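Local coordinates for ABC transporter, substrate binding protein (Aeropyrum pernix, PDB 3EAF), which probably captures a small solute outside the cell and hands it to the membrane part of an ABC importer, as periplasmic-type binding proteins do, at residues F118-D123 against S255-P260; L132-S137 against G367-P372; T230-F235 against N287-Q292; G293-W298 against F329-I334; T335-D340 against Y349-I354. All blocks are in the same frame, centred on the assembly; numbering follows the deposited sequence.

Contact 1: residues F118-D123 against S255-P260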
# COMPACT_ATOMS: atom_id res chain seq x y z
N PHE A 118 -5.63 -2.14 -10.45
CA PHE A 118 -5.56 -0.73 -10.05
C PHE A 118 -5.21 -0.65 -8.56
O PHE A 118 -5.50 -1.56 -7.79
CB PHE A 118 -6.91 -0.03 -10.27
CG PHE A 118 -7.38 0.00 -11.70
CD1 PHE A 118 -7.11 1.11 -12.50
CD2 PHE A 118 -8.11 -1.05 -12.24
CE1 PHE A 118 -7.55 1.16 -13.83
CE2 PHE A 118 -8.56 -1.02 -13.56
CZ PHE A 118 -8.28 0.09 -14.36
N TYR A 119 -4.59 0.45 -8.17
CA TYR A 119 -4.44 0.79 -6.75
C TYR A 119 -4.26 2.30 -6.64
O TYR A 119 -3.63 2.89 -7.51
CB TYR A 119 -3.29 0.01 -6.08
CG TYR A 119 -2.00 -0.08 -6.88
CD1 TYR A 119 -1.05 0.95 -6.83
CD2 TYR A 119 -1.71 -1.20 -7.66
CE1 TYR A 119 0.13 0.89 -7.57
CE2 TYR A 119 -0.53 -1.28 -8.40
CZ TYR A 119 0.39 -0.23 -8.34
OH TYR A 119 1.56 -0.31 -9.06
N PRO A 120 -4.82 2.92 -5.59
CA PRO A 120 -4.84 4.38 -5.46
C PRO A 120 -3.55 4.97 -4.86
O PRO A 120 -3.61 5.82 -3.96
CB PRO A 120 -6.02 4.61 -4.52
CG PRO A 120 -5.98 3.44 -3.61
CD PRO A 120 -5.48 2.27 -4.44
N ALA A 121 -2.40 4.54 -5.37
CA ALA A 121 -1.11 4.98 -4.86
C ALA A 121 -0.06 4.81 -5.97
O ALA A 121 -0.30 4.09 -6.94
CB ALA A 121 -0.71 4.16 -3.61
N PRO A 122 1.10 5.48 -5.83
CA PRO A 122 2.18 5.15 -6.76
C PRO A 122 2.63 3.71 -6.53
O PRO A 122 2.41 3.17 -5.45
CB PRO A 122 3.31 6.12 -6.37
CG PRO A 122 2.66 7.19 -5.53
CD PRO A 122 1.50 6.51 -4.85
N ASP A 123 3.25 3.10 -7.52
CA ASP A 123 3.80 1.77 -7.34
C ASP A 123 4.91 1.81 -6.28
O ASP A 123 5.45 2.88 -6.00
CB ASP A 123 4.38 1.27 -8.65
CG ASP A 123 5.54 2.11 -9.11
OD1 ASP A 123 6.69 1.71 -8.88
OD2 ASP A 123 5.28 3.20 -9.65
N SER A 255 4.25 7.17 3.05
CA SER A 255 2.82 6.90 2.90
C SER A 255 2.23 7.78 1.81
O SER A 255 2.39 9.00 1.85
CB SER A 255 2.07 7.13 4.22
OG SER A 255 0.68 6.92 4.04
N PRO A 256 1.57 7.16 0.82
CA PRO A 256 0.80 7.93 -0.17
C PRO A 256 -0.48 8.58 0.40
O PRO A 256 -1.09 9.43 -0.26
CB PRO A 256 0.42 6.86 -1.22
CG PRO A 256 1.31 5.68 -0.93
CD PRO A 256 1.52 5.72 0.55
N PHE A 257 -0.84 8.20 1.62
CA PHE A 257 -2.11 8.59 2.25
C PHE A 257 -1.83 9.33 3.54
O PHE A 257 -0.95 8.92 4.32
CB PHE A 257 -2.96 7.35 2.56
CG PHE A 257 -2.90 6.28 1.50
CD1 PHE A 257 -3.72 6.35 0.37
CD2 PHE A 257 -2.01 5.21 1.61
CE1 PHE A 257 -3.66 5.39 -0.61
CE2 PHE A 257 -1.95 4.24 0.63
CZ PHE A 257 -2.77 4.33 -0.49
N ILE A 258 -2.58 10.40 3.78
CA ILE A 258 -2.48 11.16 5.02
C ILE A 258 -2.94 10.30 6.21
O ILE A 258 -3.91 9.54 6.09
CB ILE A 258 -3.28 12.50 4.93
CG1 ILE A 258 -2.80 13.52 5.97
CG2 ILE A 258 -4.80 12.28 5.04
CD1 ILE A 258 -1.34 13.97 5.80
N TYR A 259 -2.22 10.37 7.33
CA TYR A 259 -2.62 9.67 8.55
C TYR A 259 -3.80 10.42 9.15
O TYR A 259 -3.87 11.64 9.03
CB TYR A 259 -1.51 9.68 9.59
CG TYR A 259 -0.29 8.81 9.36
CD1 TYR A 259 0.08 8.39 8.08
CD2 TYR A 259 0.51 8.43 10.43
CE1 TYR A 259 1.22 7.61 7.88
CE2 TYR A 259 1.64 7.66 10.25
CZ TYR A 259 1.99 7.25 8.97
OH TYR A 259 3.11 6.48 8.81
N PRO A 260 -4.73 9.69 9.81
CA PRO A 260 -5.82 10.39 10.52
C PRO A 260 -5.32 11.51 11.46
O PRO A 260 -5.94 12.57 11.51
CB PRO A 260 -6.51 9.27 11.30
CG PRO A 260 -6.28 8.05 10.47
CD PRO A 260 -4.87 8.22 9.92
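A121 and P256 meet where two loops lying between the two sheets touch, consistent with the inter-lobe crossings of this family; A121 CB lies 3.7 Å from P256 CG. The same methyl also reaches the tip of the F257 ring, with CB 3.7 Å from CZ, so it is held between the proline ring and the phenyl. In F257, CG stands beside the backbone N, anti to the carbonyl carbon (chi1 -39°). The phenyl carries P256 CB over the centre of one face, 3.9 Å above the plane. Its CE1 approaches the carbonyl of P120, 3.4 Å from the oxygen, on an oblique line. P122 and P256 cross obliquely, P122 CD against P256 CB at 3.8 Å. The turn at P120 is an inverse gamma turn, closed by a weak bond from A121 N to Y119 O; within 255-260, S255 OG donates to F257 O at 2.6 Å, in the carbonyl plane and on a lone pair. The loop 118-123 leads from strand 117-118 of one sheet into helix 124-139, while 255-260 leaves strand 251-255 of the other sheet; helix 288-304 packs against P120 and F257, and Q127 of helix 124-139 touches A121, P122 and P256.

Contact 2: residues L132-S137 against G367-P372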
# COMPACT_ATOMS: atom_id res chain seq x y z
N LEU A 132 13.70 7.89 -0.94
CA LEU A 132 15.16 7.92 -0.95
C LEU A 132 15.70 9.26 -1.44
O LEU A 132 16.74 9.73 -0.96
CB LEU A 132 15.72 6.76 -1.79
CG LEU A 132 15.52 5.37 -1.17
CD1 LEU A 132 15.70 4.28 -2.22
CD2 LEU A 132 16.44 5.15 0.04
N ALA A 133 14.99 9.88 -2.39
CA ALA A 133 15.27 11.24 -2.85
C ALA A 133 15.10 12.23 -1.70
O ALA A 133 15.92 13.15 -1.55
CB ALA A 133 14.35 11.61 -4.02
N PHE A 134 14.05 12.03 -0.90
CA PHE A 134 13.88 12.81 0.33
C PHE A 134 15.12 12.71 1.22
O PHE A 134 15.64 13.73 1.68
CB PHE A 134 12.63 12.37 1.13
CG PHE A 134 12.68 12.78 2.58
CD1 PHE A 134 12.31 14.07 2.97
CD2 PHE A 134 13.17 11.90 3.54
CE1 PHE A 134 12.40 14.46 4.30
CE2 PHE A 134 13.27 12.29 4.88
CZ PHE A 134 12.88 13.57 5.26
N LEU A 135 15.58 11.48 1.46
CA LEU A 135 16.77 11.24 2.29
C LEU A 135 18.01 11.92 1.73
O LEU A 135 18.75 12.57 2.47
CB LEU A 135 17.04 9.74 2.43
CG LEU A 135 16.86 8.99 3.76
CD1 LEU A 135 15.66 9.46 4.56
CD2 LEU A 135 16.80 7.49 3.51
N ALA A 136 18.22 11.77 0.42
CA ALA A 136 19.41 12.32 -0.24
C ALA A 136 19.44 13.85 -0.22
O ALA A 136 20.49 14.45 -0.03
CB ALA A 136 19.50 11.79 -1.68
N SER A 137 18.27 14.47 -0.40
CA SER A 137 18.17 15.92 -0.45
C SER A 137 18.23 16.55 0.94
O SER A 137 18.79 17.63 1.12
CB SER A 137 16.89 16.34 -1.16
OG SER A 137 16.93 15.93 -2.51
N GLY A 367 6.06 16.36 4.88
CA GLY A 367 5.49 16.96 3.66
C GLY A 367 5.39 15.98 2.50
O GLY A 367 5.50 14.76 2.69
N LYS A 368 5.18 16.52 1.30
CA LYS A 368 5.07 15.71 0.07
C LYS A 368 6.38 15.71 -0.70
O LYS A 368 6.99 16.77 -0.91
CB LYS A 368 3.96 16.23 -0.85
CG LYS A 368 2.57 16.18 -0.29
CD LYS A 368 1.60 16.86 -1.23
CE LYS A 368 0.18 16.74 -0.71
NZ LYS A 368 -0.79 17.41 -1.62
N PHE A 369 6.80 14.53 -1.13
CA PHE A 369 8.05 14.36 -1.86
C PHE A 369 7.90 13.44 -3.06
O PHE A 369 7.05 12.55 -3.07
CB PHE A 369 9.15 13.86 -0.91
CG PHE A 369 9.48 14.84 0.19
CD1 PHE A 369 10.40 15.86 -0.03
CD2 PHE A 369 8.85 14.75 1.42
CE1 PHE A 369 10.70 16.78 0.97
CE2 PHE A 369 9.14 15.67 2.44
CZ PHE A 369 10.06 16.68 2.21
N GLU A 370 8.71 13.69 -4.08
CA GLU A 370 8.62 12.96 -5.34
C GLU A 370 10.02 12.72 -5.90
O GLU A 370 10.88 13.59 -5.82
CB GLU A 370 7.78 13.75 -6.34
CG GLU A 370 7.24 12.94 -7.51
CD GLU A 370 6.49 13.79 -8.53
OE1 GLU A 370 6.05 14.90 -8.18
OE2 GLU A 370 6.35 13.34 -9.68
N ALA A 371 10.22 11.54 -6.47
CA ALA A 371 11.47 11.22 -7.18
C ALA A 371 11.62 12.13 -8.40
O ALA A 371 10.61 12.58 -8.96
CB ALA A 371 11.47 9.76 -7.59
N PRO A 372 12.88 12.42 -8.82
CA PRO A 372 13.10 13.22 -10.03
C PRO A 372 12.28 12.72 -11.21
O PRO A 372 12.09 11.51 -11.37
CB PRO A 372 14.59 13.04 -10.32
CG PRO A 372 15.21 12.75 -8.99
CD PRO A 372 14.15 12.02 -8.18
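F134 and F369 form the aromatic part of this contact, a T-shaped (edge-to-face) pair. The edge of F134 points at the face of F369, with F134 CD1 over the centre of that ring and 3.5 Å above its plane. The centroids are 4.8 Å apart and the planes stand at 64°. F134 CG is anti to the backbone N (chi1 160°). Aliphatic packing is slighter: A133 CB lies 4.2 Å from P372 CD and 4.3 Å from A371 CA. The polar bonds lie within the helix or run to residues beyond the two segments. A133 O accepts from both S137 N and S137 OG, which arrive from opposite faces of its plane. The carboxylate of E370 is paired with R350. Between these two segments the contact is therefore apolar and aromatic, which implies an attachment set by ring shape and fit, and the bond from A371 N to S130 OG adds a directional tie about one turn earlier on the same helix 124-139.

Contact 3: residues T230-F235 against N287-Q292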
# COMPACT_ATOMS: atom_id res chain seq x y z
N THR A 230 11.41 3.18 5.70
CA THR A 230 10.60 2.00 5.39
C THR A 230 9.58 2.28 4.31
O THR A 230 9.10 3.41 4.16
CB THR A 230 9.83 1.42 6.62
OG1 THR A 230 8.65 2.19 6.86
CG2 THR A 230 10.71 1.38 7.87
N ASN A 231 9.24 1.23 3.58
CA ASN A 231 8.08 1.24 2.72
C ASN A 231 6.81 1.50 3.54
O ASN A 231 6.84 1.42 4.77
CB ASN A 231 7.97 -0.07 1.96
CG ASN A 231 7.54 -1.22 2.83
OD1 ASN A 231 6.40 -1.65 2.74
ND2 ASN A 231 8.44 -1.74 3.67
N VAL A 232 5.72 1.81 2.84
CA VAL A 232 4.44 2.17 3.46
C VAL A 232 3.91 1.17 4.52
O VAL A 232 3.35 1.59 5.54
CB VAL A 232 3.34 2.51 2.39
CG1 VAL A 232 3.11 1.33 1.42
CG2 VAL A 232 2.03 2.96 3.05
N TRP A 233 4.10 -0.13 4.28
CA TRP A 233 3.61 -1.17 5.19
C TRP A 233 4.54 -1.41 6.39
O TRP A 233 4.24 -2.26 7.23
CB TRP A 233 3.34 -2.48 4.44
CG TRP A 233 2.34 -2.36 3.31
CD1 TRP A 233 2.61 -2.37 1.98
CD2 TRP A 233 0.92 -2.18 3.43
NE1 TRP A 233 1.45 -2.23 1.25
CE2 TRP A 233 0.40 -2.11 2.11
CE3 TRP A 233 0.03 -2.10 4.51
CZ2 TRP A 233 -0.97 -1.95 1.85
CZ3 TRP A 233 -1.33 -1.94 4.25
CH2 TRP A 233 -1.81 -1.87 2.93
N GLY A 234 5.64 -0.67 6.47
CA GLY A 234 6.67 -0.91 7.50
C GLY A 234 6.69 0.09 8.64
O GLY A 234 7.50 -0.03 9.57
N PHE A 235 5.77 1.06 8.58
CA PHE A 235 5.78 2.22 9.47
C PHE A 235 4.36 2.75 9.60
O PHE A 235 3.67 2.93 8.59
CB PHE A 235 6.68 3.30 8.89
CG PHE A 235 6.99 4.44 9.84
CD1 PHE A 235 8.14 4.42 10.61
CD2 PHE A 235 6.15 5.57 9.91
CE1 PHE A 235 8.45 5.48 11.47
CE2 PHE A 235 6.45 6.63 10.77
CZ PHE A 235 7.61 6.58 11.55
N ASN A 287 -6.77 4.33 11.96
CA ASN A 287 -5.35 4.55 11.72
C ASN A 287 -5.04 4.46 10.23
O ASN A 287 -5.95 4.24 9.43
CB ASN A 287 -4.51 3.55 12.53
CG ASN A 287 -4.92 2.09 12.26
OD1 ASN A 287 -5.05 1.67 11.12
ND2 ASN A 287 -5.11 1.33 13.33
N LEU A 288 -3.77 4.63 9.86
CA LEU A 288 -3.35 4.53 8.46
C LEU A 288 -3.82 3.25 7.74
O LEU A 288 -4.24 3.29 6.58
CB LEU A 288 -1.83 4.65 8.36
CG LEU A 288 -1.20 4.33 7.00
CD1 LEU A 288 -1.60 5.38 5.96
CD2 LEU A 288 0.32 4.20 7.12
N ARG A 289 -3.76 2.11 8.44
CA ARG A 289 -4.13 0.83 7.82
C ARG A 289 -5.61 0.80 7.48
O ARG A 289 -6.00 0.33 6.41
CB ARG A 289 -3.76 -0.35 8.74
CG ARG A 289 -2.29 -0.39 9.19
CD ARG A 289 -1.33 -0.05 8.04
NE ARG A 289 0.05 0.08 8.50
CZ ARG A 289 1.06 0.48 7.73
NH1 ARG A 289 0.84 0.80 6.45
NH2 ARG A 289 2.28 0.55 8.23
N VAL A 290 -6.42 1.33 8.39
CA VAL A 290 -7.85 1.53 8.16
C VAL A 290 -8.08 2.43 6.94
O VAL A 290 -8.92 2.12 6.09
CB VAL A 290 -8.55 2.09 9.42
CG1 VAL A 290 -10.04 2.35 9.17
CG2 VAL A 290 -8.38 1.12 10.60
N VAL A 291 -7.33 3.52 6.83
CA VAL A 291 -7.41 4.39 5.66
C VAL A 291 -7.12 3.61 4.37
O VAL A 291 -7.83 3.74 3.38
CB VAL A 291 -6.47 5.61 5.78
CG1 VAL A 291 -6.52 6.46 4.51
CG2 VAL A 291 -6.83 6.45 7.01
N GLN A 292 -6.07 2.78 4.39
CA GLN A 292 -5.63 2.05 3.20
C GLN A 292 -6.70 1.11 2.68
O GLN A 292 -6.87 0.97 1.46
CB GLN A 292 -4.31 1.31 3.47
CG GLN A 292 -3.14 2.27 3.67
CD GLN A 292 -1.82 1.58 3.89
OE1 GLN A 292 -1.40 1.38 5.01
NE2 GLN A 292 -1.15 1.22 2.80
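The V232 carbonyl faces the first turn of helix 288-304, where W233 and R289 come within 8.4 Å at their CA atoms. An Asx turn, N231 OD1 accepting from W233 N, shapes the loop; N287 caps the helix through OD1, which accepts from V290 N. R289 carries the contact. Its chain bends at chi2 (-42°), and the guanidinium grips V232 O end-on with two nitrogens, NH1 at 2.8 Å and NH2 at 3.1 Å, the oxygen lying in the guanidinium plane. NH2 meets a lone pair of V232 O, whereas NH1 sits above the carbonyl plane. NH1 also donates to Q292 OE1 at 2.7 Å, and NE is salt-bridged to D236, so the group is fixed in rotation. An alanine here would probably leave V232 O and the D236 carboxylate without these donors and deprive Q292 OE1 of its NH1 partner. The Q292 amide lies over one face of the W233 indole, NE2 3.1 Å above the plane and toward its rim, the planes 21° apart; NE2 is hydrogen-bonded to Y107 OH. W233 also meets W83 edge-to-face. Aromatic residues at this position are consistent with the interlobe ligand cleft of periplasmic binding proteins.

Contact 4: residues G293-W298 against F329-I334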
# COMPACT_ATOMS: atom_id res chain seq x y z
N GLY A 293 -7.42 0.47 3.60
CA GLY A 293 -8.56 -0.38 3.25
C GLY A 293 -9.74 0.41 2.74
O GLY A 293 -10.34 0.07 1.72
N PHE A 294 -10.07 1.48 3.45
CA PHE A 294 -11.20 2.35 3.10
C PHE A 294 -11.07 2.93 1.69
O PHE A 294 -12.02 2.89 0.91
CB PHE A 294 -11.33 3.48 4.14
CG PHE A 294 -12.68 4.16 4.15
CD1 PHE A 294 -13.67 3.74 5.03
CD2 PHE A 294 -12.94 5.23 3.29
CE1 PHE A 294 -14.93 4.38 5.05
CE2 PHE A 294 -14.18 5.87 3.31
CZ PHE A 294 -15.17 5.44 4.18
N VAL A 295 -9.88 3.44 1.37
CA VAL A 295 -9.66 4.09 0.06
C VAL A 295 -9.72 3.13 -1.12
O VAL A 295 -10.07 3.55 -2.23
CB VAL A 295 -8.37 4.94 0.00
CG1 VAL A 295 -8.45 6.12 0.99
CG2 VAL A 295 -7.10 4.09 0.22
N ASN A 296 -9.38 1.86 -0.91
CA ASN A 296 -9.53 0.86 -1.97
C ASN A 296 -10.99 0.64 -2.33
O ASN A 296 -11.36 0.64 -3.50
CB ASN A 296 -8.81 -0.45 -1.63
CG ASN A 296 -7.30 -0.38 -1.87
OD1 ASN A 296 -6.76 0.71 -2.09
ND2 ASN A 296 -6.62 -1.52 -1.82
N VAL A 297 -11.83 0.49 -1.31
CA VAL A 297 -13.28 0.36 -1.53
C VAL A 297 -13.84 1.64 -2.16
O VAL A 297 -14.63 1.57 -3.11
CB VAL A 297 -14.01 0.01 -0.22
CG1 VAL A 297 -15.51 0.04 -0.40
CG2 VAL A 297 -13.54 -1.36 0.31
N TRP A 298 -13.39 2.79 -1.66
CA TRP A 298 -13.89 4.09 -2.14
C TRP A 298 -13.58 4.29 -3.62
O TRP A 298 -14.41 4.84 -4.35
CB TRP A 298 -13.28 5.24 -1.34
CG TRP A 298 -14.09 6.52 -1.35
CD1 TRP A 298 -15.17 6.83 -2.14
CD2 TRP A 298 -13.86 7.67 -0.53
NE1 TRP A 298 -15.63 8.09 -1.84
CE2 TRP A 298 -14.84 8.63 -0.86
CE3 TRP A 298 -12.91 7.99 0.46
CZ2 TRP A 298 -14.90 9.89 -0.25
CZ3 TRP A 298 -12.99 9.24 1.08
CH2 TRP A 298 -13.98 10.17 0.73
N PHE A 329 -9.77 10.89 -10.17
CA PHE A 329 -10.46 10.67 -8.89
C PHE A 329 -9.80 11.39 -7.73
O PHE A 329 -8.57 11.47 -7.63
CB PHE A 329 -10.53 9.17 -8.57
CG PHE A 329 -11.27 8.35 -9.60
CD1 PHE A 329 -12.66 8.28 -9.59
CD2 PHE A 329 -10.57 7.66 -10.58
CE1 PHE A 329 -13.34 7.53 -10.54
CE2 PHE A 329 -11.24 6.91 -11.53
CZ PHE A 329 -12.62 6.84 -11.51
N ASP A 330 -10.64 11.91 -6.83
CA ASP A 330 -10.16 12.43 -5.56
C ASP A 330 -10.91 11.74 -4.43
O ASP A 330 -12.15 11.72 -4.41
CB ASP A 330 -10.32 13.96 -5.48
CG ASP A 330 -9.92 14.52 -4.11
OD1 ASP A 330 -8.90 14.09 -3.54
OD2 ASP A 330 -10.64 15.40 -3.59
N LEU A 331 -10.16 11.16 -3.51
CA LEU A 331 -10.74 10.42 -2.40
C LEU A 331 -10.72 11.29 -1.15
O LEU A 331 -10.00 11.01 -0.19
CB LEU A 331 -10.00 9.09 -2.20
CG LEU A 331 -10.44 7.83 -2.98
CD1 LEU A 331 -11.24 8.09 -4.27
CD2 LEU A 331 -9.24 6.94 -3.27
N GLY A 332 -11.50 12.37 -1.19
CA GLY A 332 -11.61 13.30 -0.07
C GLY A 332 -10.28 13.91 0.37
O GLY A 332 -10.12 14.28 1.53
N GLY A 333 -9.34 14.01 -0.57
CA GLY A 333 -8.04 14.61 -0.32
C GLY A 333 -7.13 13.80 0.59
O GLY A 333 -6.23 14.35 1.22
N ILE A 334 -7.36 12.49 0.65
CA ILE A 334 -6.53 11.60 1.47
C ILE A 334 -5.19 11.31 0.81
O ILE A 334 -4.16 11.24 1.49
CB ILE A 334 -7.25 10.25 1.75
CG1 ILE A 334 -8.41 10.44 2.73
CG2 ILE A 334 -6.25 9.20 2.27
CD1 ILE A 334 -9.29 9.18 2.90
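V295 and L331 bring helix 288-304 and a type I' beta turn from L331 to I334 together, their CA atoms 6.9 Å apart. The turn is closed by I334 N bonding to L331 O, and D330 OD1 braces it by accepting from G333 N. G332 and G333 both have positive phi, which favours glycine, and at G332 a side chain would also collide with W298 CH2. W298 takes the turn on its six-membered ring: one face lies against the L331 backbone, CZ3 being 3.8 Å from L331 C. Separately, CH2 comes within 3.8 Å of G332 N. W298 CG is anti to the backbone N (chi1 -157°). The side chains of W298 and L331 pass one another in opposite senses, W298 CE3 coming 4.1 Å from L331 CB. L331 turns its CD2 onto the helix, 3.6 Å from V295 O and 3.9 Å from V295 CB. I334 adds CD1, which touches V295 CG1 at 3.7 Å and meets the edge of the indole at W298 CZ3, 4.1 Å away. F35 meets the W298 ring too, and helices 18-38 and 267-278 pack round F294. The arrangement is a type I' turn with an Asx motif at D330, packed on helix 288-304 of the periplasmic binding protein fold.

Contact 5: residues T335-D340 against Y349-I354. With MG (magnesium ion), chain C.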
# COMPACT_ATOMS: atom_id res chain seq x y z
N THR A 335 -5.21 11.12 -0.51
CA THR A 335 -4.00 10.77 -1.27
C THR A 335 -3.13 12.01 -1.52
O THR A 335 -3.63 13.14 -1.53
CB THR A 335 -4.33 10.02 -2.59
OG1 THR A 335 -5.16 10.82 -3.43
CG2 THR A 335 -5.04 8.69 -2.30
N ALA A 336 -1.82 11.79 -1.70
CA ALA A 336 -0.85 12.87 -1.88
C ALA A 336 -1.03 13.63 -3.19
O ALA A 336 -0.58 14.77 -3.32
CB ALA A 336 0.59 12.33 -1.76
N ASP A 337 -1.69 13.00 -4.15
CA ASP A 337 -2.04 13.63 -5.42
C ASP A 337 -3.33 12.95 -5.90
O ASP A 337 -3.67 11.85 -5.43
CB ASP A 337 -0.90 13.45 -6.43
CG ASP A 337 -0.96 14.44 -7.61
OD1 ASP A 337 -1.93 15.21 -7.75
OD2 ASP A 337 -0.00 14.43 -8.42
N THR A 338 -4.06 13.60 -6.81
CA THR A 338 -5.25 12.99 -7.39
C THR A 338 -4.89 11.81 -8.30
O THR A 338 -3.74 11.68 -8.75
CB THR A 338 -6.09 14.00 -8.19
OG1 THR A 338 -5.25 14.67 -9.14
CG2 THR A 338 -6.76 15.02 -7.25
N ILE A 339 -5.90 10.98 -8.57
CA ILE A 339 -5.72 9.69 -9.22
C ILE A 339 -6.18 9.72 -10.67
O ILE A 339 -7.30 10.11 -10.97
CB ILE A 339 -6.54 8.60 -8.47
CG1 ILE A 339 -5.96 8.36 -7.07
CG2 ILE A 339 -6.58 7.30 -9.27
CD1 ILE A 339 -7.00 7.93 -6.06
N ASP A 340 -5.29 9.28 -11.56
CA ASP A 340 -5.57 9.26 -12.98
C ASP A 340 -4.80 8.09 -13.62
O ASP A 340 -3.58 7.99 -13.46
CB ASP A 340 -5.14 10.59 -13.60
CG ASP A 340 -5.70 10.81 -15.00
OD1 ASP A 340 -6.44 9.94 -15.52
OD2 ASP A 340 -5.39 11.87 -15.58
N TYR A 349 -0.44 8.24 -9.51
CA TYR A 349 0.29 9.48 -9.25
C TYR A 349 1.67 9.08 -8.75
O TYR A 349 1.95 7.89 -8.62
CB TYR A 349 -0.44 10.40 -8.25
CG TYR A 349 -0.80 9.77 -6.91
CD1 TYR A 349 0.03 9.92 -5.80
CD2 TYR A 349 -1.98 9.05 -6.76
CE1 TYR A 349 -0.30 9.36 -4.57
CE2 TYR A 349 -2.32 8.48 -5.54
CZ TYR A 349 -1.47 8.63 -4.45
OH TYR A 349 -1.79 8.06 -3.24
N ARG A 350 2.54 10.05 -8.48
CA ARG A 350 3.93 9.73 -8.12
C ARG A 350 4.35 10.14 -6.71
O ARG A 350 5.20 9.48 -6.10
CB ARG A 350 4.91 10.33 -9.14
CG ARG A 350 4.83 9.73 -10.53
CD ARG A 350 5.87 10.32 -11.47
NE ARG A 350 7.20 9.71 -11.34
CZ ARG A 350 8.29 10.34 -10.91
NH1 ARG A 350 8.24 11.62 -10.55
NH2 ARG A 350 9.45 9.69 -10.84
N LYS A 351 3.79 11.23 -6.19
CA LYS A 351 4.30 11.77 -4.93
C LYS A 351 3.77 11.05 -3.69
O LYS A 351 2.75 10.35 -3.76
CB LYS A 351 4.11 13.28 -4.84
CG LYS A 351 2.69 13.77 -4.75
CD LYS A 351 2.66 15.31 -4.72
CE LYS A 351 2.93 15.90 -6.10
NZ LYS A 351 2.67 17.39 -6.12
N VAL A 352 4.49 11.20 -2.59
CA VAL A 352 4.14 10.56 -1.32
C VAL A 352 4.34 11.52 -0.16
O VAL A 352 5.05 12.52 -0.29
CB VAL A 352 4.99 9.29 -1.05
CG1 VAL A 352 4.65 8.20 -2.05
CG2 VAL A 352 6.49 9.60 -1.04
N PHE A 353 3.70 11.22 0.97
CA PHE A 353 4.02 11.88 2.23
C PHE A 353 5.19 11.16 2.88
O PHE A 353 5.35 9.96 2.72
CB PHE A 353 2.83 11.88 3.19
CG PHE A 353 1.61 12.59 2.67
CD1 PHE A 353 1.55 13.99 2.64
CD2 PHE A 353 0.50 11.87 2.23
CE1 PHE A 353 0.40 14.65 2.17
CE2 PHE A 353 -0.65 12.52 1.76
CZ PHE A 353 -0.69 13.92 1.72
N ILE A 354 6.01 11.90 3.62
CA ILE A 354 7.05 11.31 4.43
C ILE A 354 6.76 11.66 5.88
O ILE A 354 6.46 12.82 6.20
CB ILE A 354 8.47 11.81 4.03
CG1 ILE A 354 8.81 11.41 2.57
CG2 ILE A 354 9.53 11.32 5.03
CD1 ILE A 354 9.00 9.92 2.32
MG MG C . -7.31 8.15 -17.07
O HOH W 1 2.30 12.95 -8.16
O HOH W 2 -8.22 7.48 -15.06
O HOH W 3 -8.54 10.04 -18.15
O HOH W 4 -5.37 9.12 -18.45
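Y349 meets 335-340 with its whole side chain. A chi1 of 55°, with CG between the backbone N and the carbonyl carbon, puts Y349 CG 3.7 Å from D337 CB. The carbonyl oxygen of D337 stands over one face of the ring, 3.5 Å above the plane and toward the rim. I339 CG1 comes to the ring's edge at CE2, and the hydroxyl ends against T335, Y349 OH being 3.3 Å from T335 CB. That hydroxyl bonds to P120 O and, weakly, to P256 O. A phenylalanine in its place would probably leave P120 O without this partner and weaken the tie to the loop 118-123. At R350 the backbone N donates to a water that in turn donates to D337 OD2, bridging the segments. K351 lays its CG 3.9 Å from A336 CB; its NZ, 4.6 Å from D337 OD2, is too far for a salt bridge, though the opposite charges may still attract weakly. V352 begins the strand, and F353 takes the A336 methyl over one ring face in a CH-pi contact, CB 4.1 Å from the centroid. D340 OD1 binds the magnesium ion at 2.5 Å, with the carbonyl oxygens of E325 and Y341 and three waters. The chemistry is chiefly apolar and aromatic; its polar points are the D337 carbonyl on the tyrosine face, the water bridge, and K351 O, buried without a partner in the model.

How the contacts relate
Contacts 1, 3, 4 and 5 cluster in the middle of the chain, contact 1 lying about 9 Å from contacts 3 and 4 and about 7 Å from contact 5, centre to centre. Contact 2 lies farther out, about 24 Å from contact 4 but touching contact 5, about 13 Å away. Contacts 3 and 4 share helix 288-304, while contacts 2 and 5 use the neighbouring strands 363-369 and 352-357 of the seven-stranded sheet. Along the chain, contacts 1 and 3 alternate their segments, contacts 4 and 5 follow, and contact 2 spans contacts 3, 4 and 5. Segment 118-123 leads from the first sheet to helix 124-139 beside the second, consistent with the two-lobed architecture of binding proteins.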